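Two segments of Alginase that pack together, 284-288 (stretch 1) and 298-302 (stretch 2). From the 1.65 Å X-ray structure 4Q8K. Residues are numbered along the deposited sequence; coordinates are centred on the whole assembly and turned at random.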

# COMPACT_ATOMS: atom_id res chain seq x y z
N THR A 284 9.85 12.50 2.28
CA THR A 284 10.30 11.11 2.17
C THR A 284 10.41 10.50 3.56
O THR A 284 10.77 11.19 4.51
CB THR A 284 11.68 11.03 1.47
OG1 THR A 284 11.60 11.61 0.16
CG2 THR A 284 12.16 9.58 1.37
N PHE A 285 10.07 9.22 3.68
CA PHE A 285 10.23 8.52 4.95
C PHE A 285 10.73 7.10 4.71
O PHE A 285 10.77 6.64 3.57
CB PHE A 285 8.92 8.50 5.74
CG PHE A 285 7.81 7.69 5.10
CD1 PHE A 285 6.98 8.24 4.14
CD2 PHE A 285 7.57 6.38 5.51
CE1 PHE A 285 5.96 7.48 3.58
CE2 PHE A 285 6.55 5.63 4.96
CZ PHE A 285 5.74 6.18 3.99
N ASN A 286 11.13 6.42 5.78
CA ASN A 286 11.58 5.05 5.67
C ASN A 286 10.50 4.09 6.13
O ASN A 286 9.89 4.28 7.18
CB ASN A 286 12.85 4.84 6.51
CG ASN A 286 13.57 3.55 6.16
OD1 ASN A 286 14.27 3.48 5.15
ND2 ASN A 286 13.42 2.54 7.00
N LEU A 287 10.26 3.06 5.32
CA LEU A 287 9.25 2.06 5.63
C LEU A 287 9.88 0.68 5.81
O LEU A 287 10.61 0.21 4.94
CB LEU A 287 8.19 1.99 4.52
CG LEU A 287 7.09 0.94 4.72
CD1 LEU A 287 6.22 1.26 5.91
CD2 LEU A 287 6.23 0.86 3.45
N ARG A 288 9.60 0.04 6.93
CA ARG A 288 10.03 -1.34 7.14
C ARG A 288 8.85 -2.19 7.59
O ARG A 288 8.22 -1.91 8.61
CB ARG A 288 11.18 -1.43 8.15
CG ARG A 288 11.78 -2.84 8.27
CD ARG A 288 13.14 -2.81 8.98
NE ARG A 288 13.84 -4.09 8.90
CZ ARG A 288 13.83 -5.00 9.87
NH1 ARG A 288 14.48 -6.15 9.74
NH2 ARG A 288 13.17 -4.73 10.99
N VAL A 298 5.32 -3.00 11.59
CA VAL A 298 5.58 -1.91 10.66
C VAL A 298 6.30 -0.78 11.37
O VAL A 298 5.91 -0.40 12.48
CB VAL A 298 4.28 -1.36 10.04
CG1 VAL A 298 4.58 -0.25 9.02
CG2 VAL A 298 3.50 -2.49 9.39
N THR A 299 7.35 -0.26 10.74
CA THR A 299 8.11 0.85 11.29
C THR A 299 8.24 1.98 10.27
O THR A 299 8.60 1.74 9.11
CB THR A 299 9.53 0.41 11.72
OG1 THR A 299 9.44 -0.63 12.69
CG2 THR A 299 10.31 1.58 12.28
N ALA A 300 7.92 3.19 10.69
CA ALA A 300 8.12 4.37 9.87
C ALA A 300 8.21 5.60 10.76
O ALA A 300 7.56 5.65 11.81
CB ALA A 300 6.99 4.52 8.84
N PHE A 301 9.03 6.57 10.36
CA PHE A 301 9.27 7.78 11.16
C PHE A 301 9.81 7.44 12.54
O PHE A 301 9.57 8.18 13.50
CB PHE A 301 7.99 8.61 11.32
CG PHE A 301 7.34 9.00 10.02
CD1 PHE A 301 7.69 10.17 9.38
CD2 PHE A 301 6.37 8.18 9.45
CE1 PHE A 301 7.08 10.54 8.18
CE2 PHE A 301 5.77 8.53 8.24
CZ PHE A 301 6.13 9.71 7.62
N GLY A 302 10.52 6.32 12.65
CA GLY A 302 11.07 5.88 13.93
C GLY A 302 10.07 5.25 14.88
O GLY A 302 10.43 4.84 15.99
O HOH W 1 11.30 7.59 8.52
O HOH W 2 11.57 2.44 9.08
O HOH W 3 9.24 -2.94 11.39

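The apolar centre of this contact is built from F285 and L287 on stretch 1 and V298, A300 and F301 on stretch 2. F285 points toward stretch 2, with chi1 in the p well. Its ring lies near parallel to that of F301, with the planes at 16° and the centroids 4.9 Å apart. The rings are slid past one another and barely overlap. The slide places F285 CB over a face of the F301 ring, 3.9 Å from its centroid, so a CH-pi contact forms. The closest atoms of this pair are F285 CB and F301 CZ, at 3.6 Å. The CA-to-CB bond of F301 runs sideways, but the end of its side chain comes nearer to stretch 1.

A300 also meets F285. A300 CB lies 3.9 Å from F285 CD2, an apolar contact made by a single methyl group. L287 continues the apolar cluster. L287 CD1 is 3.8 Å from V298 CG1 and 4.5 Å from A300 CB. These are van der Waals contacts between apolar side chains; F285, L287, V298 and A300 are buried.

The backbones behind these side chains are two antiparallel strands, 284-288 and 298-300. Their axes approach to 4.9 Å, and their directions differ by 169°. R288 and T299 form a hydrogen-bonded pair. R288 N donates to T299 O at 2.9 Å, and T299 N donates to R288 O at 2.8 Å. Both bonds are nearly straight, with angles at hydrogen of 162° and 159°. The side chains of R288 and T299 share a sheet face, with R288 CB and T299 CB 4.3 Å apart. The long arginine chain then leads away from stretch 2.

CA-H...O contacts supplement the two bonds. V298 CA lies 3.3 Å from R288 O, and L287 CA lies 3.6 Å from T299 O. A300 CA approaches N286 O at 3.2 Å.

Three waters lie along the polar edge. At F301, which has a positive phi and lies outside the strand, water 1 accepts from N286 N at 3.0 Å and, weakly, from F301 N at 3.1 Å, thereby bridging the two backbones. Between N286 and T299, water 2 accepts from N286 ND2 at 2.8 Å and donates a weak bond to T299 O at 3.1 Å. Beside the R288-T299 pair, water 3 donates to R288 O at 3.1 Å and is hydrogen-bonded to T299 OG1 at 2.7 Å. These waters link polar groups of the two stretches that have no direct hydrogen bond to each other. T284 and G302 make no contact across the pair.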